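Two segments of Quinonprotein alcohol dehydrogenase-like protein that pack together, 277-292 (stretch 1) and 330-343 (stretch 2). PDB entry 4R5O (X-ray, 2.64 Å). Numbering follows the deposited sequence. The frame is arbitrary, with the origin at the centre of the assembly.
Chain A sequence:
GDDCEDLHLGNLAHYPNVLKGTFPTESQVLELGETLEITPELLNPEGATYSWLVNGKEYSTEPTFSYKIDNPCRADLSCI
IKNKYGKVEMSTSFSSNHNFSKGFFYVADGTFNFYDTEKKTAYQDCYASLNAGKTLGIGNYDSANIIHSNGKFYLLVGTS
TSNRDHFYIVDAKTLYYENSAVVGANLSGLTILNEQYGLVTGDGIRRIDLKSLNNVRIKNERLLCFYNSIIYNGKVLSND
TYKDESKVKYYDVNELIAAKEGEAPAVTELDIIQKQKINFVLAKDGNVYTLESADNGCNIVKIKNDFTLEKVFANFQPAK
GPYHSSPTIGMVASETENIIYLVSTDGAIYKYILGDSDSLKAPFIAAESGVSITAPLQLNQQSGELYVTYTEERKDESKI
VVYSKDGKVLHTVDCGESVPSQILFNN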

ATOM      1  N   LYS A 277     -10.274  -5.362  17.506  1.00 45.88           N
ATOM      2  CA  LYS A 277      -9.517  -4.400  16.729  1.00 43.41           C
ATOM      3  C   LYS A 277     -10.420  -3.341  16.203  1.00 46.89           C
ATOM      4  O   LYS A 277     -11.406  -3.660  15.525  1.00 47.62           O
ATOM      5  N   ILE A 278     -10.098  -2.088  16.510  1.00 42.81           N
ATOM      6  CA  ILE A 278     -10.811  -0.918  15.992  1.00 42.05           C
ATOM      7  C   ILE A 278      -9.786   0.224  15.906  1.00 47.10           C
ATOM      8  O   ILE A 278      -8.873   0.328  16.728  1.00 46.24           O
ATOM      9  N   ASN A 279      -9.912   1.027  14.851  1.00 43.82           N
ATOM     10  CA  ASN A 279      -9.007   2.124  14.590  1.00 42.07           C
ATOM     11  C   ASN A 279      -9.506   3.433  15.220  1.00 43.30           C
ATOM     12  O   ASN A 279     -10.548   3.475  15.859  1.00 42.81           O
ATOM     13  N   PHE A 280      -8.688   4.477  15.069  1.00 39.61           N
ATOM     14  CA  PHE A 280      -8.921   5.862  15.474  1.00 38.74           C
ATOM     15  C   PHE A 280      -8.991   6.719  14.242  1.00 43.15           C
ATOM     16  O   PHE A 280      -8.101   6.615  13.387  1.00 42.28           O
ATOM     17  N   VAL A 281     -10.029   7.545  14.119  1.00 39.38           N
ATOM     18  CA  VAL A 281     -10.137   8.401  12.944  1.00 38.55           C
ATOM     19  C   VAL A 281     -10.218   9.862  13.397  1.00 42.47           C
ATOM     20  O   VAL A 281     -10.888  10.181  14.378  1.00 41.84           O
ATOM     21  N   LEU A 282      -9.519  10.740  12.678  1.00 39.81           N
ATOM     22  CA  LEU A 282      -9.601  12.183  12.909  1.00 39.59           C
ATOM     23  C   LEU A 282     -10.759  12.713  12.075  1.00 43.96           C
ATOM     24  O   LEU A 282     -10.710  12.601  10.851  1.00 43.75           O
ATOM     25  N   ALA A 283     -11.834  13.193  12.728  1.00 41.92           N
ATOM     26  CA  ALA A 283     -13.034  13.686  12.031  1.00 42.09           C
ATOM     27  C   ALA A 283     -12.918  15.172  11.708  1.00 47.59           C
ATOM     28  O   ALA A 283     -11.956  15.821  12.138  1.00 46.51           O
ATOM     29  N   LYS A 284     -13.894  15.706  10.916  1.00 48.14           N
ATOM     30  CA  LYS A 284     -13.893  17.100  10.420  1.00 49.79           C
ATOM     31  C   LYS A 284     -14.052  18.098  11.578  1.00 56.23           C
ATOM     32  O   LYS A 284     -13.590  19.226  11.439  1.00 59.50           O
ATOM     33  N   ASP A 285     -14.606  17.681  12.728  1.00 50.78           N
ATOM     34  CA  ASP A 285     -14.723  18.544  13.905  1.00 49.77           C
ATOM     35  C   ASP A 285     -13.346  18.745  14.615  1.00 53.98           C
ATOM     36  O   ASP A 285     -13.266  19.493  15.595  1.00 55.33           O
ATOM     37  N   GLY A 286     -12.308  18.056  14.123  1.00 48.33           N
ATOM     38  CA  GLY A 286     -10.939  18.112  14.630  1.00 46.61           C
ATOM     39  C   GLY A 286     -10.680  17.171  15.780  1.00 50.29           C
ATOM     40  O   GLY A 286      -9.604  17.213  16.387  1.00 50.78           O
ATOM     41  N   ASN A 287     -11.670  16.314  16.090  1.00 46.21           N
ATOM     42  CA  ASN A 287     -11.599  15.354  17.188  1.00 45.09           C
ATOM     43  C   ASN A 287     -11.310  13.947  16.664  1.00 48.32           C
ATOM     44  O   ASN A 287     -11.472  13.674  15.473  1.00 48.60           O
ATOM     45  N   VAL A 288     -10.817  13.071  17.565  1.00 43.33           N
ATOM     46  CA  VAL A 288     -10.489  11.687  17.240  1.00 41.33           C
ATOM     47  C   VAL A 288     -11.602  10.835  17.757  1.00 44.62           C
ATOM     48  O   VAL A 288     -12.069  11.036  18.875  1.00 46.04           O
ATOM     49  N   TYR A 289     -12.035   9.883  16.925  1.00 39.04           N
ATOM     50  CA  TYR A 289     -13.101   8.952  17.231  1.00 38.23           C
ATOM     51  C   TYR A 289     -12.640   7.533  17.164  1.00 41.37           C
ATOM     52  O   TYR A 289     -11.892   7.162  16.270  1.00 41.40           O
ATOM     53  N   THR A 290     -13.138   6.719  18.072  1.00 38.35           N
ATOM     54  CA  THR A 290     -12.927   5.280  18.073  1.00 37.15           C
ATOM     55  C   THR A 290     -14.233   4.664  18.569  1.00 40.83           C
ATOM     56  O   THR A 290     -15.209   5.375  18.735  1.00 41.04           O
ATOM     57  N   LEU A 291     -14.256   3.354  18.762  1.00 39.34           N
ATOM     58  CA  LEU A 291     -15.407   2.625  19.291  1.00 39.37           C
ATOM     59  C   LEU A 291     -15.077   1.971  20.621  1.00 45.65           C
ATOM     60  O   LEU A 291     -13.925   1.595  20.890  1.00 45.01           O
ATOM     61  N   GLU A 292     -16.110   1.816  21.431  1.00 44.51           N
ATOM     62  CA  GLU A 292     -16.060   1.147  22.719  1.00 44.98           C
ATOM     63  C   GLU A 292     -16.990  -0.033  22.636  1.00 53.31           C
ATOM     64  O   GLU A 292     -18.063   0.066  22.027  1.00 51.88           O
ATOM     65  N   GLY A 330     -11.756  -1.266   9.817  1.00 39.20           N
ATOM     66  CA  GLY A 330     -11.683   0.136  10.180  1.00 38.31           C
ATOM     67  C   GLY A 330     -12.681   1.081   9.570  1.00 40.82           C
ATOM     68  O   GLY A 330     -13.161   0.873   8.454  1.00 40.54           O
HETATM   69  N   MSE A 331     -12.996   2.134  10.347  1.00 37.12           N
HETATM   70  CA  MSE A 331     -13.882   3.264  10.005  1.00 35.46           C
HETATM   71  C   MSE A 331     -13.175   4.194   9.102  1.00 39.09           C
HETATM   72  O   MSE A 331     -11.972   4.080   8.965  1.00 39.71           O
ATOM     73  N   VAL A 332     -13.867   5.162   8.544  1.00 36.66           N
ATOM     74  CA  VAL A 332     -13.196   6.162   7.736  1.00 36.26           C
ATOM     75  C   VAL A 332     -13.980   7.459   7.916  1.00 42.62           C
ATOM     76  O   VAL A 332     -15.206   7.453   7.925  1.00 41.93           O
ATOM     77  N   ALA A 333     -13.242   8.557   8.124  1.00 41.58           N
ATOM     78  CA  ALA A 333     -13.790   9.888   8.310  1.00 41.77           C
ATOM     79  C   ALA A 333     -13.592  10.747   7.068  1.00 48.45           C
ATOM     80  O   ALA A 333     -12.588  10.647   6.366  1.00 47.28           O
ATOM     81  N   SER A 334     -14.569  11.597   6.809  1.00 49.34           N
ATOM     82  CA  SER A 334     -14.544  12.584   5.753  1.00 49.74           C
ATOM     83  C   SER A 334     -13.798  13.819   6.227  1.00 54.07           C
ATOM     84  O   SER A 334     -13.939  14.215   7.388  1.00 53.16           O
ATOM     85  N   GLU A 335     -12.990  14.417   5.334  1.00 52.08           N
ATOM     86  CA  GLU A 335     -12.235  15.645   5.615  1.00 51.94           C
ATOM     87  C   GLU A 335     -13.048  16.874   5.255  1.00 58.70           C
ATOM     88  O   GLU A 335     -12.714  17.973   5.690  1.00 59.23           O
ATOM     89  N   THR A 336     -14.123  16.685   4.470  1.00 57.29           N
ATOM     90  CA  THR A 336     -14.957  17.766   3.944  1.00 58.57           C
ATOM     91  C   THR A 336     -16.379  17.764   4.528  1.00 63.91           C
ATOM     92  O   THR A 336     -17.059  18.786   4.431  1.00 65.50           O
ATOM     93  N   GLU A 337     -16.832  16.645   5.118  1.00 59.19           N
ATOM     94  CA  GLU A 337     -18.165  16.553   5.714  1.00 58.83           C
ATOM     95  C   GLU A 337     -18.078  15.940   7.111  1.00 61.59           C
ATOM     96  O   GLU A 337     -17.152  15.199   7.396  1.00 62.15           O
ATOM     97  N   ASN A 338     -19.032  16.274   7.988  1.00 57.74           N
ATOM     98  CA  ASN A 338     -19.121  15.818   9.384  1.00 56.44           C
ATOM     99  C   ASN A 338     -19.706  14.405   9.422  1.00 58.18           C
ATOM    100  O   ASN A 338     -20.808  14.159   9.947  1.00 56.23           O
ATOM    101  N   ILE A 339     -18.937  13.475   8.843  1.00 54.00           N
ATOM    102  CA  ILE A 339     -19.308  12.091   8.617  1.00 53.79           C
ATOM    103  C   ILE A 339     -18.188  11.105   9.000  1.00 55.42           C
ATOM    104  O   ILE A 339     -16.993  11.364   8.810  1.00 54.61           O
ATOM    105  N   ILE A 340     -18.623   9.941   9.496  1.00 49.70           N
ATOM    106  CA  ILE A 340     -17.810   8.756   9.735  1.00 47.03           C
ATOM    107  C   ILE A 340     -18.583   7.561   9.172  1.00 48.05           C
ATOM    108  O   ILE A 340     -19.764   7.379   9.481  1.00 47.87           O
ATOM    109  N   TYR A 341     -17.932   6.793   8.312  1.00 42.54           N
ATOM    110  CA  TYR A 341     -18.472   5.544   7.809  1.00 42.12           C
ATOM    111  C   TYR A 341     -17.968   4.408   8.705  1.00 45.73           C
ATOM    112  O   TYR A 341     -16.779   4.386   9.023  1.00 45.00           O
ATOM    113  N   LEU A 342     -18.852   3.500   9.139  1.00 42.43           N
ATOM    114  CA  LEU A 342     -18.451   2.369   9.974  1.00 43.10           C
ATOM    115  C   LEU A 342     -19.269   1.140   9.561  1.00 48.84           C
ATOM    116  O   LEU A 342     -20.349   1.285   8.994  1.00 48.86           O
ATOM    117  N   VAL A 343     -18.689  -0.066   9.758  1.00 45.31           N
ATOM    118  CA  VAL A 343     -19.235  -1.365   9.335  1.00 43.42           C
ATOM    119  C   VAL A 343     -19.795  -2.164  10.506  1.00 44.76           C
ATOM    120  O   VAL A 343     -19.102  -2.377  11.499  1.00 42.90           O
TER

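Two hairpin-like segments can pack face to face when each offers alternate side chains to the other, and stretches 277-292 and 330-343 of this quinonprotein alcohol dehydrogenase-like protein illustrate the principle. In each, backbone hydrogen bonds pair two strands, and with the alternation usual in extended chain Val 281, Tyr 289 and Leu 291 point toward the other stretch, as do Met 331, Ala 333, Ile 340 and Leu 342 from their side, while Phe 280 and Val 288 point away.

The main bump is Met 331, a selenomethionine with chi angles m, t, m. Its chain runs into a hollow lined by Ile 278, Val 281, Tyr 289, Thr 290 and Leu 291. Ile 278 CD1 lies 4.0 Å from Met 331 CG, Leu 291 CD2 lies 3.9 Å from Met 331 SE, and the terminal Met 331 CE settles 3.8 Å from Val 281 CG2 and 3.4 Å from Tyr 289 O. The final m turn thus tucks the methyl against the opposing backbone.

Ile 340 (m, t) supplies a second bump. Ile 340 CD1 sits over one face of the Tyr 289 ring, 3.9 Å from the ring centroid in a CH-pi contact, and also meets Val 281 CG2 at 4.0 Å. Ala 333, whose CA lies 5.4 Å from Ala 283 CA, offers only a methyl: Ala 333 CB rests 4.0 Å from Val 281 CB and 3.4 Å from Leu 282 O. Leu 291 CD2 extends the apolar seam to Leu 342 CD1, 3.9 Å away.

Polar clasps add to these apolar contacts. Asn 279, chi1 p, reads both backbone groups of Met 331: Met 331 N donates to Asn 279 OD1 (2.9 Å), and Asn 279 ND2 donates to Met 331 O (3.2 Å). At the type I turn from Ala 283 to Gly 286, the exposed Lys 284, all t, stretches out so that Lys 284 NZ donates to Thr 336 O at 2.8 Å, its aliphatic stem passing Asn 338, with Lys 284 CD 3.6 Å from Asn 338 OD1.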

ATOM      1  CB  LYS A 277      -8.777  -5.057  15.562  1.00 43.43           C
ATOM      2  CG  LYS A 277      -7.757  -6.076  15.927  1.00 26.44           C
ATOM      3  CD  LYS A 277      -7.042  -6.481  14.692  1.00 22.96           C
ATOM      4  CE  LYS A 277      -6.049  -7.560  14.989  1.00 34.38           C
ATOM      5  NZ  LYS A 277      -5.207  -7.847  13.806  1.00 35.73           N
ATOM      6  CB  ILE A 278     -12.102  -0.525  16.772  1.00 44.01           C
ATOM      7  CG1 ILE A 278     -12.942   0.570  16.043  1.00 43.64           C
ATOM      8  CG2 ILE A 278     -11.816  -0.165  18.191  1.00 43.38           C
ATOM      9  CD1 ILE A 278     -13.418   0.270  14.580  1.00 38.01           C
ATOM     10  CB  ASN A 279      -8.832   2.290  13.064  1.00 37.70           C
ATOM     11  CG  ASN A 279     -10.054   2.654  12.292  1.00 48.49           C
ATOM     12  OD1 ASN A 279     -11.181   2.259  12.615  1.00 48.08           O
ATOM     13  ND2 ASN A 279      -9.840   3.399  11.220  1.00 40.56           N
ATOM     14  CB  PHE A 280      -7.823   6.366  16.422  1.00 39.11           C
ATOM     15  CG  PHE A 280      -7.624   5.538  17.659  1.00 39.24           C
ATOM     16  CD1 PHE A 280      -6.829   4.408  17.633  1.00 41.18           C
ATOM     17  CD2 PHE A 280      -8.204   5.910  18.863  1.00 41.05           C
ATOM     18  CE1 PHE A 280      -6.674   3.618  18.773  1.00 42.47           C
ATOM     19  CE2 PHE A 280      -8.036   5.132  20.007  1.00 44.05           C
ATOM     20  CZ  PHE A 280      -7.265   3.992  19.955  1.00 42.55           C
ATOM     21  CB  VAL A 281     -11.330   8.022  12.001  1.00 41.50           C
ATOM     22  CG1 VAL A 281     -11.146   6.633  11.401  1.00 40.36           C
ATOM     23  CG2 VAL A 281     -12.690   8.123  12.692  1.00 41.52           C
ATOM     24  CB  LEU A 282      -8.272  12.900  12.597  1.00 38.63           C
ATOM     25  CG  LEU A 282      -8.287  14.431  12.766  1.00 42.76           C
ATOM     26  CD1 LEU A 282      -8.376  14.846  14.264  1.00 42.91           C
ATOM     27  CD2 LEU A 282      -7.086  15.054  12.109  1.00 37.91           C
ATOM     28  CB  ALA A 283     -14.269  13.429  12.854  1.00 42.76           C
ATOM     29  CB  LYS A 284     -14.976  17.348   9.363  1.00 52.04           C
ATOM     30  CG  LYS A 284     -14.718  18.620   8.559  1.00 71.58           C
ATOM     31  CD  LYS A 284     -15.896  19.022   7.720  1.00 83.31           C
ATOM     32  CE  LYS A 284     -15.630  20.354   7.069  1.00102.37           C
ATOM     33  NZ  LYS A 284     -16.809  20.826   6.304  1.00121.03           N
ATOM     34  CB  ASP A 285     -15.739  17.955  14.895  1.00 50.77           C
ATOM     35  CG  ASP A 285     -15.384  16.627  15.525  1.00 57.06           C
ATOM     36  OD1 ASP A 285     -14.400  16.002  15.090  1.00 56.71           O
ATOM     37  OD2 ASP A 285     -16.094  16.209  16.443  1.00 67.94           O
ATOM     38  CB  ASN A 287     -12.891  15.362  18.019  1.00 39.86           C
ATOM     39  CG  ASN A 287     -13.061  16.610  18.849  1.00 51.56           C
ATOM     40  OD1 ASN A 287     -14.143  17.187  18.919  1.00 41.72           O
ATOM     41  ND2 ASN A 287     -11.983  17.127  19.403  1.00 55.11           N
ATOM     42  CB  VAL A 288      -9.100  11.266  17.775  1.00 43.09           C
ATOM     43  CG1 VAL A 288      -8.927   9.748  17.809  1.00 41.85           C
ATOM     44  CG2 VAL A 288      -8.014  11.919  16.928  1.00 42.44           C
ATOM     45  CB  TYR A 289     -14.273   9.138  16.249  1.00 39.17           C
ATOM     46  CG  TYR A 289     -15.053  10.412  16.436  1.00 40.36           C
ATOM     47  CD1 TYR A 289     -14.558  11.629  15.978  1.00 41.22           C
ATOM     48  CD2 TYR A 289     -16.346  10.386  16.948  1.00 42.90           C
ATOM     49  CE1 TYR A 289     -15.288  12.809  16.125  1.00 41.12           C
ATOM     50  CE2 TYR A 289     -17.096  11.557  17.087  1.00 44.63           C
ATOM     51  CZ  TYR A 289     -16.561  12.765  16.671  1.00 49.04           C
ATOM     52  OH  TYR A 289     -17.315  13.901  16.770  1.00 48.33           O
ATOM     53  CB  THR A 290     -11.677   4.885  18.876  1.00 41.30           C
ATOM     54  OG1 THR A 290     -11.358   3.511  18.595  1.00 40.04           O
ATOM     55  CG2 THR A 290     -11.808   5.138  20.395  1.00 39.98           C
ATOM     56  CB  LEU A 291     -15.911   1.541  18.312  1.00 38.04           C
ATOM     57  CG  LEU A 291     -16.347   1.932  16.914  1.00 38.79           C
ATOM     58  CD1 LEU A 291     -16.807   0.722  16.196  1.00 37.98           C
ATOM     59  CD2 LEU A 291     -17.453   2.973  16.913  1.00 37.11           C
ATOM     60  CB  GLU A 292     -16.429   2.122  23.849  1.00 46.64           C
ATOM     61  CG  GLU A 292     -16.385   1.497  25.234  1.00 56.27           C
ATOM     62  CD  GLU A 292     -16.683   2.446  26.362  1.00 72.60           C
ATOM     63  OE1 GLU A 292     -17.660   3.216  26.243  1.00 80.99           O
ATOM     64  OE2 GLU A 292     -15.979   2.375  27.394  1.00 71.33           O
HETATM   65  CB  MSE A 331     -14.334   4.047  11.278  1.00 36.21           C
HETATM   66  CG  MSE A 331     -14.978   3.192  12.364  1.00 39.99           C
HETATM   67 SE   MSE A 331     -15.400   4.280  13.887  0.75 43.76          SE
HETATM   68  CE  MSE A 331     -13.610   4.852  14.421  1.00 39.76           C
ATOM     69  CB  VAL A 332     -12.984   5.764   6.245  1.00 38.94           C
ATOM     70  CG1 VAL A 332     -14.294   5.645   5.472  1.00 38.83           C
ATOM     71  CG2 VAL A 332     -12.017   6.724   5.549  1.00 38.36           C
ATOM     72  CB  ALA A 333     -13.133  10.550   9.506  1.00 41.85           C
ATOM     73  CB  SER A 334     -15.965  12.933   5.329  1.00 53.66           C
ATOM     74  OG  SER A 334     -15.953  13.962   4.356  1.00 66.67           O
ATOM     75  CB  GLU A 335     -10.909  15.659   4.841  1.00 52.35           C
ATOM     76  CG  GLU A 335      -9.877  14.656   5.327  1.00 57.25           C
ATOM     77  CD  GLU A 335      -8.603  14.534   4.501  1.00 72.22           C
ATOM     78  OE1 GLU A 335      -8.492  15.180   3.428  1.00 46.11           O
ATOM     79  OE2 GLU A 335      -7.748  13.706   4.893  1.00 70.69           O
ATOM     80  CB  THR A 336     -15.041  17.649   2.412  1.00 64.79           C
ATOM     81  OG1 THR A 336     -15.657  16.407   2.049  1.00 65.04           O
ATOM     82  CG2 THR A 336     -13.676  17.757   1.748  1.00 58.34           C
ATOM     83  CB  GLU A 337     -19.128  15.751   4.825  1.00 60.59           C
ATOM     84  CG  GLU A 337     -19.492  16.491   3.546  1.00 74.28           C
ATOM     85  CD  GLU A 337     -20.471  15.873   2.568  1.00100.51           C
ATOM     86  OE1 GLU A 337     -21.237  14.961   2.952  1.00106.79           O
ATOM     87  OE2 GLU A 337     -20.512  16.360   1.416  1.00 96.95           O
ATOM     88  CB  ASN A 338     -19.969  16.809  10.185  1.00 56.60           C
ATOM     89  CG  ASN A 338     -19.427  18.214  10.132  1.00 74.80           C
ATOM     90  OD1 ASN A 338     -18.228  18.466  10.372  1.00 70.33           O
ATOM     91  ND2 ASN A 338     -20.319  19.157   9.856  1.00 67.45           N
ATOM     92  CB  ILE A 339     -19.635  11.967   7.091  1.00 57.89           C
ATOM     93  CG1 ILE A 339     -20.999  12.587   6.770  1.00 60.41           C
ATOM     94  CG2 ILE A 339     -19.588  10.535   6.561  1.00 57.80           C
ATOM     95  CD1 ILE A 339     -21.285  12.680   5.290  1.00 76.46           C
ATOM     96  CB  ILE A 340     -17.364   8.522  11.200  1.00 48.67           C
ATOM     97  CG1 ILE A 340     -16.639   9.756  11.768  1.00 48.50           C
ATOM     98  CG2 ILE A 340     -16.504   7.236  11.300  1.00 47.66           C
ATOM     99  CD1 ILE A 340     -16.315   9.702  13.197  1.00 51.72           C
ATOM    100  CB  TYR A 341     -18.100   5.317   6.341  1.00 42.82           C
ATOM    101  CG  TYR A 341     -18.688   6.324   5.388  1.00 45.86           C
ATOM    102  CD1 TYR A 341     -19.970   6.159   4.869  1.00 48.85           C
ATOM    103  CD2 TYR A 341     -17.943   7.413   4.949  1.00 46.49           C
ATOM    104  CE1 TYR A 341     -20.515   7.084   3.979  1.00 48.90           C
ATOM    105  CE2 TYR A 341     -18.474   8.333   4.043  1.00 47.60           C
ATOM    106  CZ  TYR A 341     -19.765   8.169   3.570  1.00 51.06           C
ATOM    107  OH  TYR A 341     -20.289   9.046   2.660  1.00 54.54           O
ATOM    108  CB  LEU A 342     -18.556   2.648  11.499  1.00 43.88           C
ATOM    109  CG  LEU A 342     -19.881   2.988  12.202  1.00 49.79           C
ATOM    110  CD1 LEU A 342     -19.668   3.029  13.688  1.00 49.76           C
ATOM    111  CD2 LEU A 342     -20.446   4.342  11.789  1.00 53.19           C
ATOM    112  CB  VAL A 343     -18.153  -2.219   8.635  1.00 46.85           C
ATOM    113  CG1 VAL A 343     -18.779  -3.434   7.949  1.00 47.49           C
ATOM    114  CG2 VAL A 343     -17.357  -1.401   7.631  1.00 46.33           C
TER